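Local coordinates for antigen 43 (Escherichia coli, PDB 4KH3), which self-associates between cells to drive bacterial clumping in a Velcro-like manner, as an autotransporter adhesin linked to aggregation and biofilm formation, at residues 179-184 against 198-203; 229-234 against 248-253; 235-240 against 254-259; 277-282 against 292-297; 336-341 against 371-376. All blocks are in the same frame, centred on the assembly; numbering follows the deposited sequence. Where two conformers were deposited one is given.

Contact 1: residues 179-184 against 198-203; sequences SGMARD and EAHNTR
Met181 to Arg183 and Glu198 to His200 run side by side as parallel strands, their axes 4.7 Å apart and their directions 8° from coincident, so that Met181 stands level with Glu198, Ala182 with Ala199 and Arg183 with His200. Backbone bonds alternate across the gap: Glu198 N gives to Gly180 O, Ala182 N to Glu198 O, His200 N to Ala182 O at 2.8 Å, and Asp184 N to His200 O. Ala182 O accepts a second bond, from a water that also meets Thr202 OG1.

On the face carrying Met181, Arg183, Glu198 and His200, the imidazole meets two side chains, though its ring contacts hold for one of two modelled conformers and are tentative. Arg183 NH1 comes to its edge, in the ring plane, 3.9 Å from His200 CD2, with the guanidinium turned 36° from the ring. Met181 SD sits 4.9 Å from the centroid of the His200 ring, an oblique Met-aromatic contact, and also rides over one face of the Arg183 guanidinium; the refined position of the Met181 methyl is doubtful. His200 ND1 is hydrogen-bonded to Thr218 OG1 of the following coil. Such in-register stacking of successive coils is the hallmark of the right-handed parallel beta-helix, and Ala182 and Ala199 point to its interior, where Ile176 and Gln193 pack against them. At the corner both chains adopt positive phi, and Asp184 and Asn201 continue the stacking. Their side chains point the same way, CG anti to the carbonyl carbon in each (chi1 -48° in Asp184), the carboxylate and amide nearly parallel. Asn201 ND2 gives Asp184 OD1 a weak bond of 3.3 Å.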
# COMPACT_ATOMS: atom_id res chain seq x y z
N SER A 179 12.43 -16.67 -13.64
CA SER A 179 13.52 -16.70 -14.62
C SER A 179 13.54 -15.42 -15.45
O SER A 179 14.49 -15.17 -16.19
CB SER A 179 13.33 -17.88 -15.57
OG SER A 179 12.10 -17.74 -16.27
N GLY A 180 12.47 -14.64 -15.37
CA GLY A 180 12.30 -13.51 -16.26
C GLY A 180 13.02 -12.24 -15.83
O GLY A 180 13.45 -12.08 -14.67
N MET A 181 13.15 -11.31 -16.77
CA MET A 181 13.73 -10.02 -16.47
C MET A 181 13.03 -8.86 -17.20
O MET A 181 12.81 -8.91 -18.41
CB MET A 181 15.23 -10.09 -16.74
CG MET A 181 15.77 -9.21 -17.85
SD MET A 181 16.12 -7.57 -17.22
CE MET A 181 16.34 -7.97 -15.50
N ALA A 182 12.65 -7.84 -16.44
CA ALA A 182 12.07 -6.65 -17.06
C ALA A 182 12.97 -5.43 -16.88
O ALA A 182 13.27 -5.04 -15.75
CB ALA A 182 10.70 -6.35 -16.52
N ARG A 183 13.38 -4.84 -18.00
CA ARG A 183 14.22 -3.65 -17.95
C ARG A 183 13.49 -2.42 -18.49
O ARG A 183 12.85 -2.49 -19.55
CB ARG A 183 15.50 -3.88 -18.74
CG ARG A 183 16.67 -3.07 -18.23
CD ARG A 183 17.86 -3.17 -19.17
NE ARG A 183 17.93 -4.50 -19.77
CZ ARG A 183 18.53 -5.54 -19.19
NH1 ARG A 183 19.11 -5.41 -18.00
NH2 ARG A 183 18.54 -6.71 -19.82
N ASP A 184 13.60 -1.31 -17.75
CA ASP A 184 13.00 -0.03 -18.14
C ASP A 184 11.49 -0.16 -18.27
O ASP A 184 10.96 -0.31 -19.37
CB ASP A 184 13.60 0.52 -19.44
CG ASP A 184 15.13 0.50 -19.45
OD1 ASP A 184 15.76 0.84 -18.43
OD2 ASP A 184 15.71 0.12 -20.50
N GLU A 198 13.49 -10.68 -11.99
CA GLU A 198 14.19 -9.41 -11.84
C GLU A 198 13.49 -8.24 -12.53
O GLU A 198 13.04 -8.35 -13.68
CB GLU A 198 15.62 -9.53 -12.39
CG GLU A 198 16.48 -10.62 -11.78
CD GLU A 198 17.57 -10.07 -10.88
OE1 GLU A 198 17.67 -8.83 -10.76
OE2 GLU A 198 18.31 -10.89 -10.30
N ALA A 199 13.43 -7.10 -11.84
CA ALA A 199 12.99 -5.85 -12.45
C ALA A 199 14.08 -4.79 -12.29
O ALA A 199 14.46 -4.44 -11.16
CB ALA A 199 11.67 -5.38 -11.83
N HIS A 200 14.58 -4.29 -13.41
CA HIS A 200 15.60 -3.25 -13.42
C HIS A 200 15.03 -1.97 -13.99
O HIS A 200 14.40 -1.97 -15.05
CB HIS A 200 16.81 -3.69 -14.24
CG HIS A 200 17.55 -4.86 -13.66
ND1 HIS A 200 17.60 -5.11 -12.31
CD2 HIS A 200 18.28 -5.83 -14.25
CE1 HIS A 200 18.31 -6.19 -12.09
NE2 HIS A 200 18.73 -6.66 -13.25
N ASN A 201 15.25 -0.87 -13.28
CA ASN A 201 14.82 0.46 -13.73
C ASN A 201 13.32 0.57 -13.98
O ASN A 201 12.85 0.52 -15.11
CB ASN A 201 15.60 0.91 -14.98
CG ASN A 201 17.09 0.66 -14.84
OD1 ASN A 201 17.69 1.01 -13.83
ND2 ASN A 201 17.69 0.06 -15.86
N THR A 202 12.57 0.73 -12.90
CA THR A 202 11.14 0.79 -12.98
C THR A 202 10.71 2.14 -12.43
O THR A 202 11.13 2.55 -11.35
CB THR A 202 10.49 -0.34 -12.16
OG1 THR A 202 11.03 -1.60 -12.59
CG2 THR A 202 8.99 -0.35 -12.33
N ARG A 203 9.88 2.82 -13.20
CA ARG A 203 9.40 4.12 -12.82
C ARG A 203 7.92 3.99 -12.45
O ARG A 203 7.09 3.69 -13.29
CB ARG A 203 9.60 5.11 -13.96
CG ARG A 203 9.29 6.54 -13.62
CD ARG A 203 9.32 7.40 -14.85
NE ARG A 203 10.49 8.27 -14.99
CZ ARG A 203 11.37 8.19 -15.98
NH1 ARG A 203 11.25 7.24 -16.91
NH2 ARG A 203 12.38 9.06 -16.06
O HOH W 1 11.24 -3.14 -14.88

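Contact 2: residues 229-234 against 248-253; sequences VIKEGG and QVNAGG. With MLI (malonate ion), chain F.
Lys231 and Asn250 lie side by side on neighbouring coils, pointing the same way, and both reach a malonate ion that probably came from the crystallisation liquor. Lys231 NZ donates to malonate O8 at 2.8 Å; bends at chi3 (134°) and chi4 (42°) swing the ammonium round to it. Asn250 ND2 makes two weak bonds to the same carboxylate, 3.0 Å to malonate O9 and a straighter one to O8. Val229 CG1, two residues before Lys231, also touches the carboxylate, 3.3 Å from malonate O9. Gln248 NE2 lies implausibly near that oxygen, so its exact place is doubtful.

One step out, a water accepts from both Glu232 N and Asn250 ND2, tying the amide to the adjoining turn. The strands beneath are two rungs of a parallel beta-helix: Ile230 N gives to Gln248 O at 2.7 Å in a nearly straight bond, and Asn250 N gives to Ile230 O, which fixes the backbone from which the Asn250 amide extends. On the opposite face from Val229 and Gln248, Ile230 CB meets Val249 CG1 inside the coil at 4.2 Å. Each strand then leaves through a type II turn, Lys231 to Gly234 and Asn250 to Gly253, and the turns stack as well. Gly233 N bonds to Gly252 O at 2.9 Å, from well above the carbonyl plane. Glycines allow this closeness: with no CB at Gly253, its CA comes within 3.4 Å of Lys231 O, and Glu232 lies over Gly252, its CB 3.2 Å from Ala251 O.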
# COMPACT_ATOMS: atom_id res chain seq x y z
N VAL A 229 6.10 -2.44 -3.17
CA VAL A 229 5.82 -3.34 -2.05
C VAL A 229 6.81 -4.48 -2.06
O VAL A 229 6.88 -5.24 -3.03
CB VAL A 229 4.40 -3.92 -2.12
CG1 VAL A 229 4.17 -4.91 -0.99
CG2 VAL A 229 3.37 -2.82 -2.06
N ILE A 230 7.58 -4.60 -0.98
CA ILE A 230 8.51 -5.71 -0.84
C ILE A 230 7.95 -6.75 0.12
O ILE A 230 7.91 -6.53 1.34
CB ILE A 230 9.88 -5.24 -0.37
CG1 ILE A 230 10.31 -3.99 -1.15
CG2 ILE A 230 10.90 -6.34 -0.56
CD1 ILE A 230 10.45 -4.24 -2.63
N LYS A 231 7.47 -7.86 -0.43
CA LYS A 231 6.93 -8.94 0.39
C LYS A 231 8.04 -9.70 1.11
O LYS A 231 9.24 -9.46 0.88
CB LYS A 231 6.07 -9.88 -0.46
CG LYS A 231 4.78 -9.22 -0.98
CD LYS A 231 3.85 -10.23 -1.63
CE LYS A 231 2.41 -10.05 -1.16
NZ LYS A 231 2.03 -8.60 -1.08
N GLU A 232 7.66 -10.61 2.00
CA GLU A 232 8.64 -11.44 2.68
C GLU A 232 9.48 -12.24 1.67
O GLU A 232 8.94 -12.91 0.79
CB GLU A 232 7.95 -12.39 3.66
CG GLU A 232 8.75 -13.64 3.98
CD GLU A 232 8.09 -14.51 5.04
OE1 GLU A 232 6.85 -14.70 4.98
OE2 GLU A 232 8.81 -14.98 5.94
N GLY A 233 10.79 -12.15 1.79
CA GLY A 233 11.68 -12.84 0.87
C GLY A 233 11.97 -12.06 -0.40
O GLY A 233 12.75 -12.50 -1.24
N GLY A 234 11.33 -10.90 -0.54
CA GLY A 234 11.61 -10.02 -1.66
C GLY A 234 12.76 -9.07 -1.36
O GLY A 234 13.06 -8.76 -0.20
N GLN A 248 6.96 0.26 0.77
CA GLN A 248 6.48 -0.57 1.86
C GLN A 248 7.27 -1.88 1.90
O GLN A 248 7.28 -2.66 0.93
CB GLN A 248 4.99 -0.84 1.69
CG GLN A 248 4.40 -1.75 2.75
CD GLN A 248 2.88 -1.81 2.68
OE1 GLN A 248 2.20 -0.81 2.38
NE2 GLN A 248 2.33 -2.98 2.96
N VAL A 249 7.94 -2.12 3.02
CA VAL A 249 8.75 -3.32 3.19
C VAL A 249 8.16 -4.17 4.29
O VAL A 249 8.22 -3.80 5.45
CB VAL A 249 10.21 -2.97 3.53
CG1 VAL A 249 11.07 -4.22 3.52
CG2 VAL A 249 10.76 -1.96 2.54
N ASN A 250 7.56 -5.30 3.93
CA ASN A 250 6.95 -6.18 4.91
C ASN A 250 7.99 -6.90 5.74
O ASN A 250 9.18 -6.90 5.41
CB ASN A 250 6.08 -7.25 4.25
CG ASN A 250 4.91 -6.68 3.53
OD1 ASN A 250 4.53 -5.53 3.74
ND2 ASN A 250 4.29 -7.50 2.67
N ALA A 251 7.51 -7.53 6.81
CA ALA A 251 8.31 -8.44 7.61
C ALA A 251 9.07 -9.42 6.73
O ALA A 251 8.48 -10.05 5.85
CB ALA A 251 7.42 -9.18 8.58
N GLY A 252 10.37 -9.55 6.96
CA GLY A 252 11.21 -10.45 6.18
C GLY A 252 11.52 -9.97 4.77
O GLY A 252 12.11 -10.71 3.98
N GLY A 253 11.12 -8.74 4.44
CA GLY A 253 11.48 -8.17 3.16
C GLY A 253 12.75 -7.36 3.32
O GLY A 253 13.12 -7.00 4.43
C1 MLI F . 0.25 -4.89 1.36
C2 MLI F . -0.51 -5.05 0.08
C3 MLI F . 1.50 -5.70 1.49
O6 MLI F . 0.06 -5.57 -0.93
O7 MLI F . -1.71 -4.66 0.03
O8 MLI F . 1.51 -6.92 1.16
O9 MLI F . 2.55 -5.16 1.92
O HOH W 2 4.94 -10.36 3.01
O HOH W 3 14.38 -10.73 1.65

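Contact 3: residues 235-240 against 254-259; sequences TAAHTT and KASDVT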
# COMPACT_ATOMS: atom_id res chain seq x y z
N THR A 235 13.40 -8.57 -2.41
CA THR A 235 14.55 -7.72 -2.26
C THR A 235 14.43 -6.50 -3.17
O THR A 235 14.03 -6.61 -4.33
CB THR A 235 15.85 -8.50 -2.62
OG1 THR A 235 15.91 -9.70 -1.85
CG2 THR A 235 17.09 -7.67 -2.32
N ALA A 236 14.78 -5.34 -2.63
CA ALA A 236 14.91 -4.14 -3.44
C ALA A 236 16.26 -3.49 -3.16
O ALA A 236 16.72 -3.46 -2.02
CB ALA A 236 13.79 -3.16 -3.13
N ALA A 237 16.89 -2.98 -4.20
CA ALA A 237 18.14 -2.23 -4.05
C ALA A 237 18.04 -0.98 -4.91
O ALA A 237 17.63 -1.06 -6.07
CB ALA A 237 19.32 -3.08 -4.48
N HIS A 238 18.40 0.16 -4.33
CA HIS A 238 18.39 1.43 -5.03
C HIS A 238 16.98 1.89 -5.34
O HIS A 238 16.62 2.14 -6.48
CB HIS A 238 19.27 1.39 -6.30
CG HIS A 238 20.71 1.10 -6.00
ND1 HIS A 238 21.32 -0.09 -6.36
CD2 HIS A 238 21.64 1.81 -5.33
CE1 HIS A 238 22.58 -0.07 -5.95
NE2 HIS A 238 22.80 1.07 -5.31
N THR A 239 16.17 2.01 -4.31
CA THR A 239 14.86 2.59 -4.47
C THR A 239 14.98 4.08 -4.20
O THR A 239 15.74 4.51 -3.33
CB THR A 239 13.85 1.94 -3.51
OG1 THR A 239 13.50 0.65 -4.01
CG2 THR A 239 12.59 2.78 -3.36
N THR A 240 14.25 4.87 -4.97
CA THR A 240 14.13 6.28 -4.69
C THR A 240 12.66 6.53 -4.44
O THR A 240 11.82 6.17 -5.27
CB THR A 240 14.64 7.13 -5.87
OG1 THR A 240 16.05 6.97 -5.98
CG2 THR A 240 14.32 8.59 -5.67
N LYS A 254 13.43 -7.07 2.22
CA LYS A 254 14.65 -6.29 2.30
C LYS A 254 14.71 -5.17 1.25
O LYS A 254 14.33 -5.37 0.10
CB LYS A 254 15.88 -7.20 2.17
CG LYS A 254 17.18 -6.45 2.25
CD LYS A 254 18.39 -7.37 2.18
CE LYS A 254 19.67 -6.57 2.45
NZ LYS A 254 20.89 -7.38 2.18
N ALA A 255 15.16 -4.00 1.68
CA ALA A 255 15.39 -2.88 0.77
C ALA A 255 16.64 -2.15 1.22
O ALA A 255 16.70 -1.64 2.33
CB ALA A 255 14.21 -1.93 0.77
N SER A 256 17.65 -2.10 0.36
CA SER A 256 18.87 -1.39 0.65
C SER A 256 19.06 -0.23 -0.33
O SER A 256 18.49 -0.23 -1.43
CB SER A 256 20.06 -2.33 0.58
OG SER A 256 20.01 -3.14 -0.59
N ASP A 257 19.86 0.76 0.09
CA ASP A 257 20.16 1.94 -0.71
C ASP A 257 18.89 2.68 -1.08
O ASP A 257 18.70 3.11 -2.23
CB ASP A 257 20.98 1.57 -1.94
CG ASP A 257 22.42 1.26 -1.60
OD1 ASP A 257 23.01 2.02 -0.80
OD2 ASP A 257 22.96 0.27 -2.11
N VAL A 258 18.01 2.81 -0.10
CA VAL A 258 16.79 3.55 -0.27
C VAL A 258 17.12 5.03 -0.15
O VAL A 258 17.61 5.47 0.88
CB VAL A 258 15.76 3.16 0.79
CG1 VAL A 258 14.55 4.08 0.73
CG2 VAL A 258 15.37 1.69 0.61
N THR A 259 16.88 5.78 -1.22
CA THR A 259 16.97 7.23 -1.14
C THR A 259 15.58 7.77 -0.94
O THR A 259 14.76 7.77 -1.87
CB THR A 259 17.59 7.83 -2.40
OG1 THR A 259 18.93 7.33 -2.56
CG2 THR A 259 17.62 9.34 -2.30
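The imidazole of His238 and the carboxylate of Asp257 lie side by side with their planes only 10° apart, both groups pointing the same way from successive coils of the parallel beta-helix. Asp257 OD2 approaches the ring obliquely, 3.3 Å from His238 NE2, but the angle is too poor for a hydrogen bond. Nearer the backbone, Asp257 CB packs against His238 CD2 at 3.5 Å. In both residues CG stands anti to the carbonyl carbon (chi1 -61° in His238), and both have positive phi, which explains the matching course of the two side chains. Glu219 of the preceding coil touches His238, and a bound malonate lies about 3 Å from its side chain. The acidic neighbours might raise the basicity of the ring.

Before the corner, Ala236 N gives to Lys254 O, Ser256 N to Ala236 O and His238 N to Ser256 O, the last at 2.9 Å; beyond it the pairing resumes with Thr259 N to Thr239 O at 2.7 Å. The strands on the first side are nearly parallel, 7° apart. Ala236 and Ala255 face the interior, their CB atoms 4.1 Å from each other, and Ile230 and Val249 belong to the same packed layer. Thr239 also turns inward, its hydroxyl held by a hydrogen bond with Gln228 OE1. On the outer face Ser256 OG, folded between its own backbone N and carbonyl carbon, lies 4.0 Å from Ala237 CB. Past the corner Thr240 and Thr259 stand alongside one another, Thr240 OG1 4.0 Å from Thr259 CB.

Contact 4: residues 277-282 against 292-297; sequences TNRLGA and NVVLEN
A tight hairpin turn, Asn278 to Gly281, leans on the segment that brings the chain back into the helical coil, and Asn278 itself reaches across to Asn292. Asn278 ND2 donates to Asn292 O at 2.8 Å, the oxygen lying in the amide plane, and gives its other hydrogen to a water that also accepts from Val294 N. The remaining end of that amide works locally: Asn278 OD1 accepts from Leu280 N at 2.8 Å, an Asx turn laid over the type I beta turn. CG of Asn278 sits between its backbone N and carbonyl carbon (chi1 51°), which lets the group serve both tasks.

This excursion interrupts the regular parallel stacking of the beta-helix, since strands 273-278, 281-286 and 289-291 pair antiparallel in sequence. Asn292, modelled in two conformers, sends ND2 back to Ala282 O; that bond is refined so short that its length is doubtful. The Leu280 side chain crosses that of Val294 at about a right angle, Leu280 CD1 3.7 Å from Val294 CG2. Further along, Arg279 and Glu296 meet tip to tip in a side-on salt bridge: Arg279 NH2 to Glu296 OE1 at 2.8 Å and Arg279 NE to Glu296 OE2 at 3.3 Å, both on the syn side, with the two planes 37° apart. Val294 CG1 lies over one guanidinium face, offset toward its rim. Asp315 also forms a salt bridge with NH2, so the arginine probably screens two carboxylates from each other, while Gly263 N bonds to Glu296 OE2.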
# COMPACT_ATOMS: atom_id res chain seq x y z
N THR A 277 19.20 6.60 2.96
CA THR A 277 19.28 7.97 3.45
C THR A 277 17.95 8.66 3.29
O THR A 277 17.23 8.44 2.33
CB THR A 277 20.32 8.80 2.67
OG1 THR A 277 20.12 8.59 1.26
CG2 THR A 277 21.72 8.38 3.05
N ASN A 278 17.61 9.50 4.25
CA ASN A 278 16.45 10.35 4.07
C ASN A 278 16.92 11.79 4.21
O ASN A 278 18.13 12.04 4.19
CB ASN A 278 15.34 10.01 5.07
CG ASN A 278 15.83 9.94 6.51
OD1 ASN A 278 16.60 10.80 6.96
ND2 ASN A 278 15.37 8.93 7.24
N ARG A 279 15.98 12.71 4.37
CA ARG A 279 16.33 14.12 4.43
C ARG A 279 17.06 14.48 5.72
O ARG A 279 17.49 15.61 5.90
CB ARG A 279 15.08 14.99 4.25
CG ARG A 279 14.02 14.83 5.33
CD ARG A 279 12.99 15.93 5.18
NE ARG A 279 11.75 15.69 5.92
CZ ARG A 279 11.57 16.00 7.20
NH1 ARG A 279 12.55 16.54 7.90
NH2 ARG A 279 10.40 15.75 7.78
N LEU A 280 17.21 13.51 6.62
CA LEU A 280 17.92 13.74 7.86
C LEU A 280 19.22 12.95 7.93
O LEU A 280 19.92 12.99 8.93
CB LEU A 280 17.04 13.40 9.06
CG LEU A 280 15.86 14.34 9.30
CD1 LEU A 280 15.24 14.11 10.68
CD2 LEU A 280 16.30 15.79 9.14
N GLY A 281 19.53 12.22 6.86
CA GLY A 281 20.79 11.48 6.80
C GLY A 281 20.56 9.98 6.73
O GLY A 281 19.48 9.52 6.37
N ALA A 282 21.59 9.22 7.08
CA ALA A 282 21.51 7.77 7.07
C ALA A 282 20.44 7.31 8.05
O ALA A 282 20.20 7.96 9.06
CB ALA A 282 22.84 7.15 7.43
N ASN A 292 16.83 6.67 12.99
CA ASN A 292 16.67 7.83 12.11
C ASN A 292 15.60 7.66 11.03
O ASN A 292 15.67 8.25 9.95
CB ASN A 292 18.01 8.27 11.49
CG ASN A 292 17.94 9.66 10.86
OD1 ASN A 292 17.19 10.53 11.32
ND2 ASN A 292 18.71 9.87 9.80
N VAL A 293 14.60 6.84 11.32
CA VAL A 293 13.48 6.69 10.42
C VAL A 293 12.68 8.00 10.40
O VAL A 293 12.37 8.58 11.44
CB VAL A 293 12.61 5.48 10.81
CG1 VAL A 293 11.29 5.51 10.07
CG2 VAL A 293 13.36 4.17 10.51
N VAL A 294 12.40 8.50 9.20
CA VAL A 294 11.56 9.69 9.06
C VAL A 294 10.24 9.25 8.46
O VAL A 294 10.20 8.55 7.44
CB VAL A 294 12.24 10.75 8.16
CG1 VAL A 294 11.23 11.82 7.71
CG2 VAL A 294 13.41 11.38 8.90
N LEU A 295 9.15 9.65 9.11
CA LEU A 295 7.82 9.19 8.78
C LEU A 295 6.89 10.33 8.45
O LEU A 295 6.50 11.08 9.34
CB LEU A 295 7.24 8.43 9.97
CG LEU A 295 7.97 7.16 10.42
CD1 LEU A 295 7.35 6.67 11.74
CD2 LEU A 295 7.88 6.10 9.35
N GLU A 296 6.51 10.45 7.19
CA GLU A 296 5.56 11.48 6.77
C GLU A 296 4.74 11.00 5.58
O GLU A 296 5.09 10.00 4.96
CB GLU A 296 6.30 12.78 6.44
CG GLU A 296 7.46 12.59 5.47
CD GLU A 296 8.47 13.74 5.52
OE1 GLU A 296 8.31 14.68 6.33
OE2 GLU A 296 9.44 13.69 4.74
N ASN A 297 3.63 11.68 5.30
CA ASN A 297 2.85 11.43 4.08
C ASN A 297 2.37 10.01 3.90
O ASN A 297 2.37 9.49 2.78
CB ASN A 297 3.66 11.80 2.84
CG ASN A 297 3.46 13.21 2.43
OD1 ASN A 297 2.56 13.90 2.93
ND2 ASN A 297 4.30 13.68 1.50
O HOH W 4 13.47 6.81 6.82

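Contact 5: residues 336-341 against 371-376; sequences GGVLLA and KGSSFT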
# COMPACT_ATOMS: atom_id res chain seq x y z
N GLY A 336 1.10 17.21 12.78
CA GLY A 336 0.46 16.24 11.91
C GLY A 336 0.89 14.81 12.19
O GLY A 336 0.34 13.87 11.61
N GLY A 337 1.88 14.65 13.07
CA GLY A 337 2.37 13.33 13.41
C GLY A 337 1.41 12.55 14.28
O GLY A 337 0.72 13.13 15.12
N VAL A 338 1.36 11.24 14.08
CA VAL A 338 0.44 10.38 14.81
C VAL A 338 1.18 9.34 15.67
O VAL A 338 2.17 8.75 15.24
CB VAL A 338 -0.50 9.65 13.84
CG1 VAL A 338 -1.16 8.46 14.51
CG2 VAL A 338 -1.55 10.61 13.30
N LEU A 339 0.70 9.14 16.90
CA LEU A 339 1.33 8.20 17.80
C LEU A 339 0.34 7.14 18.29
O LEU A 339 -0.75 7.46 18.74
CB LEU A 339 1.94 8.95 18.99
CG LEU A 339 2.61 8.10 20.07
CD1 LEU A 339 3.96 7.57 19.62
CD2 LEU A 339 2.78 8.90 21.35
N LEU A 340 0.73 5.88 18.16
CA LEU A 340 -0.04 4.76 18.70
C LEU A 340 0.85 4.02 19.68
O LEU A 340 1.87 3.46 19.30
CB LEU A 340 -0.47 3.80 17.59
CG LEU A 340 -1.16 4.38 16.36
CD1 LEU A 340 -1.46 3.29 15.35
CD2 LEU A 340 -2.44 5.09 16.77
N ALA A 341 0.47 4.00 20.95
CA ALA A 341 1.30 3.36 21.95
C ALA A 341 0.42 2.78 23.04
O ALA A 341 -0.74 3.16 23.16
CB ALA A 341 2.27 4.38 22.54
N LYS A 371 -5.44 14.44 17.03
CA LYS A 371 -6.34 13.66 16.20
C LYS A 371 -5.56 12.59 15.43
O LYS A 371 -4.54 12.88 14.79
CB LYS A 371 -7.13 14.56 15.24
CG LYS A 371 -8.16 13.81 14.41
CD LYS A 371 -9.22 14.76 13.84
CE LYS A 371 -10.38 14.00 13.20
NZ LYS A 371 -11.50 14.91 12.81
N GLY A 372 -6.01 11.35 15.55
CA GLY A 372 -5.33 10.23 14.93
C GLY A 372 -4.52 9.39 15.90
O GLY A 372 -4.42 8.17 15.75
N SER A 373 -3.94 10.05 16.90
CA SER A 373 -3.14 9.35 17.90
C SER A 373 -4.00 8.59 18.90
O SER A 373 -5.12 9.00 19.21
CB SER A 373 -2.23 10.34 18.63
OG SER A 373 -1.33 10.95 17.74
N SER A 374 -3.48 7.47 19.41
CA SER A 374 -4.21 6.73 20.43
C SER A 374 -3.28 6.06 21.44
O SER A 374 -2.22 5.55 21.08
CB SER A 374 -5.17 5.72 19.80
OG SER A 374 -4.47 4.63 19.24
N PHE A 375 -3.69 6.07 22.70
CA PHE A 375 -2.93 5.45 23.78
C PHE A 375 -3.84 4.49 24.52
O PHE A 375 -5.03 4.75 24.68
CB PHE A 375 -2.42 6.52 24.75
CG PHE A 375 -1.67 5.98 25.93
CD1 PHE A 375 -0.36 5.54 25.81
CD2 PHE A 375 -2.27 5.93 27.18
CE1 PHE A 375 0.33 5.06 26.91
CE2 PHE A 375 -1.58 5.45 28.28
CZ PHE A 375 -0.29 5.01 28.15
N THR A 376 -3.29 3.35 24.92
CA THR A 376 -4.05 2.38 25.68
C THR A 376 -3.40 2.23 27.05
O THR A 376 -2.22 1.91 27.15
CB THR A 376 -4.15 1.04 24.96
OG1 THR A 376 -4.59 1.25 23.62
CG2 THR A 376 -5.13 0.10 25.67
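Phe375 of one coil of the parallel beta-helix lies beside Ala341 of the coil before, and its ring follows the inward face of the paired strands. Its CB is 4.1 Å from Ala341 O. With CG anti to the backbone N (chi1 177°), the ring starts out beside the carbonyl oxygen of Ala341: CG remains near that oxygen, and CD1 comes to 3.6 Å from Ala341 O in an oblique approach. CD1 is also the ring atom closest to the Ala341 methyl. The ring then enters the core, where Ile359, Leu367 and Leu369 pack on it and Phe393 of the next coil meets it, the two ring planes about 60° apart.

The backbone beneath is parallel, the strand directions diverging by 13°. Ser374 N gives to Leu339 O, Ala341 N to Ser374 O and Thr376 N to Ala341 O at 3.1 Å. One position earlier a side chain stands in for a main-chain carbonyl: Leu339 N donates to Ser373 OG at 2.8 Å in a nearly straight bond. That hydroxyl, anti to its own carbonyl carbon, extends the pairing to where the second chain is still emerging from its turn. The 29 residues between the segments are not a simple coil, for strands 346-350, 356-360 and 363-370 pair antiparallel before the helical course resumes here.

On the other face Leu340 CD2 comes against Ser374 OG. Gly372, lacking a CB, leaves Val338 room to settle against its peptide, Val338 CG1 ending 3.5 Å from Gly372 O.

In the fold
Contacts 1, 2, 3, 4 and 5 open in that order along the chain, sampling coils spread along one beta-helix. Contacts 2 and 5 belong to one run of parallel strands, about 25 Å apart between centres; contacts 1, 3 and 4 lie on the other strands of the coil. Contacts 2 and 3 interleave, strands 227-230 and 246-249 leading directly into 235-237 and 254-260, and they touch where Ile230 CD1 packs on Ala236 CB. Contact 3 adjoins contact 4 through strands 254-260 and 273-278. Contacts 1 and 5, about 39 Å apart between centres, fall on opposite sides of the chain's centre. Repeated coils thus build an elongated adhesin, consistent with self-association along its length.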